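PKS_KS domain-containing protein (Photorhabdus luminescens subsp. laumondii, PDB 6SMO) probably acts as a 3-oxoacyl-[acyl-carrier-protein] synthase of the thiolase-like superfamily, joining acyl units into a growing chain, and here holds a pentaketone dodecanal. Local coordinates at residues W63-F68 with S238-N243; A193-L198 with A373-E378; G228-L233 with D256-A261; R310-A315 with L422-G427. One frame throughout, in Å; residues are numbered along the deposited sequence.

Contact 1. Residues W63-F68 with S238-N243; sequences WGRERF and SRELEN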
# COMPACT_ATOMS: atom_id res chain seq x y z
N TRP B 63 3.54 26.76 11.45
CA TRP B 63 3.15 27.00 10.03
C TRP B 63 1.80 26.35 9.71
O TRP B 63 1.15 26.80 8.75
CB TRP B 63 4.26 26.55 9.06
CG TRP B 63 4.56 25.08 9.05
CD1 TRP B 63 5.53 24.44 9.75
CD2 TRP B 63 3.91 24.07 8.25
NE1 TRP B 63 5.52 23.10 9.46
CE2 TRP B 63 4.53 22.85 8.55
CE3 TRP B 63 2.85 24.09 7.33
CZ2 TRP B 63 4.14 21.65 7.96
CZ3 TRP B 63 2.46 22.90 6.75
CH2 TRP B 63 3.10 21.70 7.06
N GLY B 64 1.38 25.33 10.47
CA GLY B 64 0.08 24.66 10.31
C GLY B 64 -1.09 25.58 10.64
O GLY B 64 -2.02 25.66 9.82
N ARG B 65 -1.03 26.25 11.80
CA ARG B 65 -2.12 27.10 12.35
C ARG B 65 -2.15 28.45 11.63
O ARG B 65 -3.26 28.91 11.31
CB ARG B 65 -1.92 27.29 13.86
CG ARG B 65 -3.13 27.86 14.59
CD ARG B 65 -2.78 28.34 15.98
NE ARG B 65 -3.91 28.96 16.67
CZ ARG B 65 -4.79 28.33 17.45
NH1 ARG B 65 -5.78 29.01 18.01
NH2 ARG B 65 -4.70 27.03 17.67
N GLU B 66 -0.99 29.06 11.40
CA GLU B 66 -0.86 30.47 10.91
C GLU B 66 -1.17 30.54 9.41
O GLU B 66 -2.07 31.33 9.04
CB GLU B 66 0.54 31.01 11.21
CG GLU B 66 0.81 31.22 12.69
CD GLU B 66 2.12 31.92 13.01
OE1 GLU B 66 2.17 32.63 14.03
OE2 GLU B 66 3.09 31.74 12.25
N ARG B 67 -0.46 29.76 8.59
CA ARG B 67 -0.51 29.85 7.10
C ARG B 67 -1.79 29.20 6.57
O ARG B 67 -2.54 29.89 5.85
CB ARG B 67 0.75 29.21 6.49
CG ARG B 67 0.65 28.87 5.01
CD ARG B 67 0.49 30.07 4.10
NE ARG B 67 0.36 29.66 2.71
CZ ARG B 67 0.30 30.49 1.67
NH1 ARG B 67 0.19 30.00 0.44
NH2 ARG B 67 0.35 31.80 1.84
N PHE B 68 -2.03 27.93 6.90
CA PHE B 68 -3.08 27.07 6.29
C PHE B 68 -4.36 27.06 7.15
O PHE B 68 -5.45 26.90 6.57
CB PHE B 68 -2.55 25.65 6.08
CG PHE B 68 -1.42 25.57 5.08
CD1 PHE B 68 -1.68 25.68 3.72
CD2 PHE B 68 -0.11 25.41 5.49
CE1 PHE B 68 -0.64 25.61 2.80
CE2 PHE B 68 0.92 25.35 4.57
CZ PHE B 68 0.65 25.45 3.22
N SER B 238 -6.86 17.67 17.79
CA SER B 238 -7.31 19.07 17.57
C SER B 238 -7.74 19.76 18.87
O SER B 238 -8.21 20.91 18.79
CB SER B 238 -8.43 19.10 16.56
OG SER B 238 -9.55 18.35 17.02
N ARG B 239 -7.58 19.11 20.03
CA ARG B 239 -8.00 19.66 21.35
C ARG B 239 -6.94 20.67 21.82
O ARG B 239 -5.74 20.42 21.59
CB ARG B 239 -8.25 18.55 22.37
CG ARG B 239 -7.01 17.82 22.88
CD ARG B 239 -7.37 16.82 23.97
NE ARG B 239 -6.22 16.37 24.73
CZ ARG B 239 -5.40 15.37 24.39
NH1 ARG B 239 -5.59 14.70 23.27
NH2 ARG B 239 -4.39 15.05 25.18
N GLU B 240 -7.38 21.76 22.45
CA GLU B 240 -6.51 22.83 23.01
C GLU B 240 -5.73 22.26 24.20
O GLU B 240 -6.37 21.63 25.07
CB GLU B 240 -7.34 24.05 23.41
CG GLU B 240 -7.84 24.87 22.23
CD GLU B 240 -6.77 25.63 21.47
OE1 GLU B 240 -5.86 26.19 22.12
OE2 GLU B 240 -6.85 25.67 20.22
N LEU B 241 -4.41 22.49 24.24
CA LEU B 241 -3.48 21.92 25.24
C LEU B 241 -2.41 22.95 25.61
O LEU B 241 -2.01 23.73 24.73
CB LEU B 241 -2.84 20.65 24.66
CG LEU B 241 -3.70 19.39 24.72
CD1 LEU B 241 -3.21 18.36 23.70
CD2 LEU B 241 -3.71 18.80 26.12
N GLU B 242 -1.96 22.92 26.87
CA GLU B 242 -0.80 23.70 27.38
C GLU B 242 0.49 23.05 26.85
O GLU B 242 1.38 23.79 26.39
CB GLU B 242 -0.80 23.75 28.91
CG GLU B 242 -1.99 24.49 29.49
CD GLU B 242 -2.13 24.40 31.00
OE1 GLU B 242 -2.04 23.28 31.53
OE2 GLU B 242 -2.34 25.45 31.64
N ASN B 243 0.58 21.72 26.94
CA ASN B 243 1.71 20.89 26.44
C ASN B 243 1.27 20.13 25.19
O ASN B 243 0.35 19.29 25.31
CB ASN B 243 2.22 19.93 27.53
CG ASN B 243 3.47 19.18 27.13
OD1 ASN B 243 4.32 19.71 26.41
ND2 ASN B 243 3.61 17.96 27.61

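Contact 2. Residues A193-L198 with A373-E378; sequences AGLDAL and AANAIE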
# COMPACT_ATOMS: atom_id res chain seq x y z
N ALA B 193 1.69 -1.32 5.61
CA ALA B 193 2.75 -1.54 4.60
C ALA B 193 4.06 -1.98 5.27
O ALA B 193 4.73 -2.88 4.72
CB ALA B 193 2.94 -0.29 3.78
N GLY B 194 4.41 -1.36 6.40
CA GLY B 194 5.63 -1.66 7.17
C GLY B 194 5.75 -3.13 7.51
O GLY B 194 6.78 -3.73 7.15
N LEU B 195 4.73 -3.70 8.17
CA LEU B 195 4.70 -5.13 8.58
C LEU B 195 4.53 -6.03 7.35
O LEU B 195 5.04 -7.16 7.38
CB LEU B 195 3.55 -5.37 9.57
CG LEU B 195 3.69 -4.75 10.96
CD1 LEU B 195 2.74 -5.43 11.93
CD2 LEU B 195 5.12 -4.83 11.48
N ASP B 196 3.82 -5.55 6.32
CA ASP B 196 3.56 -6.31 5.07
C ASP B 196 4.88 -6.49 4.31
O ASP B 196 5.06 -7.57 3.70
CB ASP B 196 2.49 -5.62 4.21
CG ASP B 196 1.10 -5.67 4.82
OD1 ASP B 196 0.94 -6.30 5.88
OD2 ASP B 196 0.18 -5.08 4.21
N ALA B 197 5.77 -5.49 4.35
CA ALA B 197 7.14 -5.54 3.78
C ALA B 197 7.98 -6.57 4.54
O ALA B 197 8.71 -7.34 3.88
CB ALA B 197 7.77 -4.17 3.83
N LEU B 198 7.88 -6.59 5.87
CA LEU B 198 8.53 -7.59 6.76
C LEU B 198 7.93 -8.97 6.49
O LEU B 198 8.68 -9.96 6.51
CB LEU B 198 8.35 -7.18 8.22
CG LEU B 198 9.11 -5.93 8.66
CD1 LEU B 198 8.57 -5.40 9.98
CD2 LEU B 198 10.60 -6.20 8.77
N ALA B 373 5.85 3.99 8.07
CA ALA B 373 7.15 4.05 8.78
C ALA B 373 7.01 3.67 10.26
O ALA B 373 7.96 3.11 10.79
CB ALA B 373 7.80 5.39 8.58
N ALA B 374 5.88 3.98 10.89
CA ALA B 374 5.62 3.69 12.32
C ALA B 374 5.72 2.19 12.59
O ALA B 374 6.25 1.84 13.64
CB ALA B 374 4.26 4.20 12.71
N ASN B 375 5.24 1.35 11.69
CA ASN B 375 5.32 -0.12 11.88
C ASN B 375 6.78 -0.57 11.99
O ASN B 375 7.08 -1.33 12.89
CB ASN B 375 4.70 -0.89 10.71
CG ASN B 375 3.27 -0.51 10.47
OD1 ASN B 375 2.55 -0.17 11.40
ND2 ASN B 375 2.83 -0.59 9.23
N ALA B 376 7.63 -0.07 11.09
CA ALA B 376 9.07 -0.40 10.97
C ALA B 376 9.83 0.13 12.19
O ALA B 376 10.63 -0.64 12.76
CB ALA B 376 9.62 0.16 9.68
N ILE B 377 9.59 1.39 12.57
CA ILE B 377 10.27 2.07 13.72
C ILE B 377 9.92 1.31 15.01
O ILE B 377 10.84 1.09 15.83
CB ILE B 377 9.88 3.56 13.80
CG1 ILE B 377 10.36 4.34 12.57
CG2 ILE B 377 10.41 4.19 15.09
CD1 ILE B 377 9.63 5.64 12.34
N GLU B 378 8.65 0.92 15.18
CA GLU B 378 8.16 0.13 16.34
C GLU B 378 8.74 -1.29 16.28
O GLU B 378 8.98 -1.87 17.35
CB GLU B 378 6.63 0.09 16.36
CG GLU B 378 5.99 1.39 16.81
CD GLU B 378 4.51 1.51 16.50
OE1 GLU B 378 3.79 0.50 16.65
OE2 GLU B 378 4.08 2.61 16.09

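Contact 3. Residues G228-L233 with D256-A261; sequences GSFEAL and DGFVIA. With LKZ (3,5,7,9,11-pentakis(oxidanylidene)dodecanal), chain H.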
# COMPACT_ATOMS: atom_id res chain seq x y z
N GLY B 228 -3.03 18.25 5.91
CA GLY B 228 -4.35 18.82 5.58
C GLY B 228 -5.38 17.74 5.27
O GLY B 228 -6.56 17.94 5.62
N SER B 229 -4.95 16.65 4.62
CA SER B 229 -5.81 15.50 4.24
C SER B 229 -6.40 14.84 5.50
O SER B 229 -7.63 14.62 5.52
CB SER B 229 -5.05 14.49 3.42
OG SER B 229 -4.00 13.90 4.17
N PHE B 230 -5.56 14.59 6.50
CA PHE B 230 -5.99 13.96 7.78
C PHE B 230 -6.76 14.98 8.61
O PHE B 230 -7.78 14.64 9.21
CB PHE B 230 -4.79 13.38 8.52
CG PHE B 230 -4.09 12.25 7.81
CD1 PHE B 230 -4.75 11.06 7.56
CD2 PHE B 230 -2.78 12.37 7.39
CE1 PHE B 230 -4.11 10.02 6.91
CE2 PHE B 230 -2.15 11.33 6.73
CZ PHE B 230 -2.81 10.16 6.49
N GLU B 231 -6.27 16.22 8.62
CA GLU B 231 -6.92 17.36 9.31
C GLU B 231 -8.38 17.47 8.84
O GLU B 231 -9.27 17.51 9.71
CB GLU B 231 -6.15 18.65 9.04
CG GLU B 231 -6.76 19.87 9.71
CD GLU B 231 -6.56 19.96 11.21
OE1 GLU B 231 -5.46 19.61 11.69
OE2 GLU B 231 -7.51 20.39 11.90
N ALA B 232 -8.60 17.51 7.52
CA ALA B 232 -9.92 17.61 6.87
C ALA B 232 -10.78 16.39 7.23
O ALA B 232 -12.00 16.57 7.43
CB ALA B 232 -9.75 17.74 5.37
N LEU B 233 -10.16 15.22 7.33
CA LEU B 233 -10.82 13.93 7.68
C LEU B 233 -11.21 13.94 9.16
O LEU B 233 -12.23 13.35 9.51
CB LEU B 233 -9.79 12.84 7.39
CG LEU B 233 -10.21 11.41 7.71
CD1 LEU B 233 -11.40 10.98 6.88
CD2 LEU B 233 -9.04 10.46 7.48
N ASP B 256 -8.00 12.22 21.21
CA ASP B 256 -8.94 12.76 20.19
C ASP B 256 -8.34 12.71 18.77
O ASP B 256 -8.93 13.36 17.88
CB ASP B 256 -9.32 14.21 20.53
CG ASP B 256 -8.15 15.18 20.46
OD1 ASP B 256 -7.05 14.81 20.92
OD2 ASP B 256 -8.35 16.30 19.95
N GLY B 257 -7.25 11.97 18.55
CA GLY B 257 -6.58 11.87 17.24
C GLY B 257 -5.09 11.59 17.37
O GLY B 257 -4.55 11.75 18.48
N PHE B 258 -4.44 11.21 16.26
CA PHE B 258 -3.00 10.87 16.19
C PHE B 258 -2.18 12.12 15.82
O PHE B 258 -2.64 12.91 14.98
CB PHE B 258 -2.75 9.70 15.22
CG PHE B 258 -2.93 10.00 13.75
CD1 PHE B 258 -1.92 10.58 13.01
CD2 PHE B 258 -4.10 9.64 13.10
CE1 PHE B 258 -2.08 10.84 11.66
CE2 PHE B 258 -4.26 9.90 11.74
CZ PHE B 258 -3.25 10.49 11.02
N VAL B 259 -1.02 12.28 16.44
CA VAL B 259 0.01 13.30 16.09
C VAL B 259 0.84 12.74 14.93
O VAL B 259 1.56 11.74 15.16
CB VAL B 259 0.90 13.66 17.29
CG1 VAL B 259 2.07 14.55 16.89
CG2 VAL B 259 0.10 14.32 18.41
N ILE B 260 0.74 13.34 13.74
CA ILE B 260 1.47 12.90 12.51
C ILE B 260 2.97 13.10 12.73
O ILE B 260 3.34 14.06 13.43
CB ILE B 260 0.96 13.63 11.25
CG1 ILE B 260 1.41 12.92 9.97
CG2 ILE B 260 1.36 15.10 11.26
CD1 ILE B 260 0.61 13.29 8.75
N ALA B 261 3.79 12.22 12.15
CA ALA B 261 5.27 12.19 12.31
C ALA B 261 5.92 11.73 11.00
O ALA B 261 5.19 11.28 10.10
CB ALA B 261 5.63 11.28 13.45
C4 LKZ H . -3.12 11.44 2.30
C5 LKZ H . -3.14 10.05 1.71
C6 LKZ H . -2.09 9.06 2.21
C7 LKZ H . -2.77 8.00 3.05
C8 LKZ H . -1.95 6.82 3.60
C10 LKZ H . -3.47 5.05 8.28
C22 LKZ H . -2.41 12.34 1.31
C11 LKZ H . -2.06 5.35 8.72
O19 LKZ H . -1.80 6.22 9.52
C3 LKZ H . -3.36 4.97 6.77
O23 LKZ H . -3.77 3.99 6.17
C2 LKZ H . -2.61 6.10 6.06
C9 LKZ H . -2.87 6.05 4.55
O20 LKZ H . -3.85 5.48 4.11
O21 LKZ H . -3.94 8.11 3.32
O22 LKZ H . -3.97 9.76 0.86
O24 LKZ H . -3.01 13.02 0.49
C23 LKZ H . -0.89 12.36 1.39

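Contact 4. Residues R310-A315 with L422-G427; sequences RCIDMA and LKLSSG. With LKZ (3,5,7,9,11-pentakis(oxidanylidene)dodecanal), chain H.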
# COMPACT_ATOMS: atom_id res chain seq x y z
N ARG B 310 -8.80 -12.15 14.75
CA ARG B 310 -8.62 -13.27 13.79
C ARG B 310 -7.20 -13.21 13.19
O ARG B 310 -6.61 -14.28 12.98
CB ARG B 310 -9.68 -13.23 12.68
CG ARG B 310 -9.96 -14.60 12.06
CD ARG B 310 -11.04 -14.58 10.99
NE ARG B 310 -10.49 -14.52 9.64
CZ ARG B 310 -10.32 -13.41 8.92
NH1 ARG B 310 -9.80 -13.50 7.70
NH2 ARG B 310 -10.66 -12.23 9.40
N CYS B 311 -6.69 -12.00 12.94
CA CYS B 311 -5.34 -11.73 12.37
C CYS B 311 -4.26 -12.19 13.35
O CYS B 311 -3.27 -12.80 12.89
CB CYS B 311 -5.16 -10.26 12.04
SG CYS B 311 -3.75 -9.93 10.96
N ILE B 312 -4.43 -11.91 14.65
CA ILE B 312 -3.52 -12.34 15.75
C ILE B 312 -3.50 -13.88 15.79
O ILE B 312 -2.41 -14.45 15.94
CB ILE B 312 -3.94 -11.74 17.11
CG1 ILE B 312 -3.81 -10.22 17.13
CG2 ILE B 312 -3.15 -12.37 18.25
CD1 ILE B 312 -4.66 -9.54 18.18
N ASP B 313 -4.68 -14.50 15.67
CA ASP B 313 -4.87 -15.98 15.75
C ASP B 313 -4.13 -16.66 14.59
O ASP B 313 -3.46 -17.68 14.85
CB ASP B 313 -6.36 -16.34 15.74
CG ASP B 313 -6.64 -17.78 16.13
OD1 ASP B 313 -6.21 -18.19 17.22
OD2 ASP B 313 -7.29 -18.49 15.33
N MET B 314 -4.24 -16.11 13.38
CA MET B 314 -3.65 -16.69 12.14
C MET B 314 -2.12 -16.49 12.15
O MET B 314 -1.42 -17.35 11.60
CB MET B 314 -4.25 -16.07 10.88
CG MET B 314 -5.67 -16.53 10.60
SD MET B 314 -6.08 -16.53 8.84
CE MET B 314 -5.93 -14.78 8.46
N ALA B 315 -1.64 -15.40 12.75
CA ALA B 315 -0.20 -15.08 12.91
C ALA B 315 0.46 -16.10 13.84
O ALA B 315 1.62 -16.48 13.57
CB ALA B 315 -0.04 -13.67 13.43
N LEU B 422 4.05 -10.00 20.38
CA LEU B 422 3.09 -9.66 19.29
C LEU B 422 3.32 -8.21 18.86
O LEU B 422 3.75 -7.40 19.71
CB LEU B 422 1.65 -9.86 19.80
CG LEU B 422 0.96 -11.15 19.35
CD1 LEU B 422 1.81 -12.37 19.65
CD2 LEU B 422 -0.40 -11.27 20.01
N LYS B 423 3.03 -7.90 17.60
CA LYS B 423 3.18 -6.55 16.99
C LYS B 423 1.97 -6.28 16.09
O LYS B 423 1.93 -6.83 14.98
CB LYS B 423 4.50 -6.47 16.22
CG LYS B 423 4.70 -5.23 15.36
CD LYS B 423 4.88 -3.96 16.17
CE LYS B 423 4.58 -2.71 15.37
NZ LYS B 423 3.13 -2.45 15.26
N LEU B 424 1.04 -5.46 16.57
CA LEU B 424 -0.25 -5.15 15.89
C LEU B 424 -0.08 -3.87 15.07
O LEU B 424 0.47 -2.89 15.61
CB LEU B 424 -1.35 -4.99 16.95
CG LEU B 424 -1.92 -6.28 17.54
CD1 LEU B 424 -0.82 -7.27 17.91
CD2 LEU B 424 -2.78 -5.98 18.76
N SER B 425 -0.54 -3.88 13.81
CA SER B 425 -0.57 -2.71 12.89
C SER B 425 -1.94 -2.62 12.21
O SER B 425 -2.55 -3.68 11.96
CB SER B 425 0.54 -2.77 11.88
OG SER B 425 1.80 -2.53 12.50
N SER B 426 -2.39 -1.39 11.93
CA SER B 426 -3.69 -1.07 11.29
C SER B 426 -3.50 0.13 10.35
O SER B 426 -2.69 1.01 10.68
CB SER B 426 -4.75 -0.79 12.32
OG SER B 426 -5.07 -1.97 13.05
N GLY B 427 -4.24 0.14 9.25
CA GLY B 427 -4.20 1.24 8.28
C GLY B 427 -5.54 1.39 7.59
O GLY B 427 -6.48 0.68 7.96
C4 LKZ H . -3.12 11.44 2.30
C5 LKZ H . -3.14 10.05 1.71
C6 LKZ H . -2.09 9.06 2.21
C7 LKZ H . -2.77 8.00 3.05
C8 LKZ H . -1.95 6.82 3.60
C10 LKZ H . -3.47 5.05 8.28
C22 LKZ H . -2.41 12.34 1.31
C11 LKZ H . -2.06 5.35 8.72
O19 LKZ H . -1.80 6.22 9.52
C3 LKZ H . -3.36 4.97 6.77
O23 LKZ H . -3.77 3.99 6.17
C2 LKZ H . -2.61 6.10 6.06
C9 LKZ H . -2.87 6.05 4.55
O20 LKZ H . -3.85 5.48 4.11
O21 LKZ H . -3.94 8.11 3.32
O22 LKZ H . -3.97 9.76 0.86
O24 LKZ H . -3.01 13.02 0.49
C23 LKZ H . -0.89 12.36 1.39

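Contact 1. Residues W63-F68 with S238-N243
Arg65 NH2 and Glu240 OE2 lie 3.6 Å apart in a long salt bridge, the whole of the meeting between the short helix 63-68 and the loop 238-243 at the surface of this thiolase-fold ketosynthase. The carboxylate oxygen stands near the plane of the guanidinium, at its edge. It leans to NH2, with Arg65 NH1 and Glu240 OE2 4.1 Å apart, and no hydrogen bond accompanies the charge pairing. The two flat groups are turned almost at right angles, their planes 83° apart, so the carboxylate does not lie flat in a two-pronged grip. Arg65 spans the distance as an extended rod from CG to NE, whereas Glu240 folds back at its second torsion (chi2 -70°), which carries its carboxylate toward the helix. Only 51 Å² is buried, and both residues are exposed, so solvent probably screens much of the attraction. Neighbouring side chains of both segments have further partners. Trp63 packs on Pro224 and Ile227 of helix 224-233, and Phe68 makes an edge-to-face pair with His118 of a neighbouring subunit. In the loop, Arg239 forms a salt bridge with Asp256, while Leu241 CD1 sits 3.6 Å above the plane of the Arg239 guanidinium, displaced toward its rim.

Contact 2. Residues A193-L198 with A373-E378
Asn375 lays its side chain across the first turn of helix 193-206, where Gly194 has no side chain to hold it off. Asn375 CB reaches to 3.7 Å from Gly194 CA, and the two CA atoms are 5.0 Å apart, the nearest pair between the segments. The axes approach to 7.5 Å and their N-to-C directions make an angle of 59°, a close crossing that the absence of a side chain at Gly194 allows. With CG beside its own backbone N (chi1 -57°), the amide runs on past Gly194 toward the start of the opposite helix. Asn375 ND2 there comes to 3.3 Å from Gly194 N, but both are donors and no bond joins them; the amide NH2 instead gives its hydrogen bond to Cys191 O, just before the helix. Asn375 OD1 is paired with Ser425 OG of strand 420-427. Bonds at both ends fix the rotation of this buried amide. Leu195 packs against the Asn375 stem next to Gly194, its chain crossing at about a right angle with CG 4.0 Å from Asn375 CB; Leu195 CD1 continues onto Lys423 and Ser425, while CD2 stays by Asn375 CB. On a more distant flank, Asp196 forms a salt bridge with Lys153 of a neighbouring subunit. Cys191 belongs to the ligand pocket, so the crossing joins that site to the two buried central helices characteristic of the layered thiolase fold.

Contact 3. Residues G228-L233 with D256-A261
The wall of the polyketone pocket is built here from Phe230 of helix 224-233, backed by Phe258 and Ile260 of the loop that leads into strand 263-271. Phe258 drives the edge of its ring at the face of Phe230 in a T-shaped pair, with centroids 5.3 Å apart and planes at 75°. The touching atom is Phe258 CZ, which stands 3.7 Å above the Phe230 plane and is offset toward the rim, near CG and CD1. Phe258 can aim its ring this way because CG lies between its own backbone N and carbonyl carbon (chi1 71°). Ile260 adds its terminal methyl, CD1, which approaches Phe230 CD2 to 3.8 Å from an oblique direction. Ser229 OG occupies the face of Phe230 opposite Phe258, also offset toward the rim, and its hydrogen bond to Ser226 O within the same helix helps to set its position. Both residues of the helix border the ligand. Ser229 OG is 3.2 Å from LKZ C4, and the outer end of the Phe230 ring, CZ, is 3.9 Å from LKZ O21. The supporting ring is itself held in a second edge-to-face pair, with His369, another pocket residue, while Ser229 also packs on Val129 of a neighbouring subunit. Apolar second-shell side chains thus position a first-shell aromatic, an arrangement that lines the pocket for the bound polyketone, consistent with the acyl-binding site of a ketosynthase.

Contact 4. Residues R310-A315 with L422-G427
Ile312 meets Leu422 and Leu424 through methyl groups alone, so there is no ring or other flat group to offer a face or an edge to either partner. The isoleucine is forked over the strand. Its CG2 branch, anti to the backbone N, touches Leu422 CD2 at 3.4 Å, with the two side chains crossing at about a right angle. The longer branch runs the other way along the strand, and Ile312 CD1 comes to 4.1 Å from Leu424 CD2 at a slant. That second reach depends on CG1 lying beside the backbone N (chi1 -65°) with the chain extended beyond it (chi2 159°). Leu422 and Leu424, two residues apart, are therefore bridged by one side chain, while 121 Å² of surface is buried and no polar bond crosses. The backbones stay well separated, with Ile312 CA 7.9 Å from Leu424 CA. Lys423 lies on the other face of the strand, where NZ gives a hydrogen bond to Ser425 OG at 3.1 Å and has a long, weak ion pair with Glu378. Farther along, Gly427 C is 3.5 Å from LKZ O23, so this part of the chain also reaches the ligand pocket. Helix 306-319 thus lies over one face of the mixed sheet: Ile312 also packs on Val434 of strand 431-438 and Val350 of helix 337-350, and Leu422 is hydrogen-bonded through its backbone to Tyr328 and Ser330 of strand 326-330.

How the contacts relate
From the N terminus, 63-68 opens contact 1, and 193-198 then opens contact 2 before 228-233 opens contact 3. Contact 1 closes at 238-243 and contact 3 at 256-261, so these two cross, and contact 3 is nested within the loop that contact 2 closes at 373-378. Contact 1 also crosses contact 2. Contact 4 opens at 310-315, inside that same loop, and closes beyond it at 422-427, crossing contact 2 but following contacts 1 and 3 in series. Contacts 1 and 3 adjoin through Asp256, which pairs with Arg239 and Ser238, whereas contacts 2 and 4 join the central helices to the sheet and its outer helix. Contacts 3 and 4 both reach the ligand, their centres about 24 Å apart.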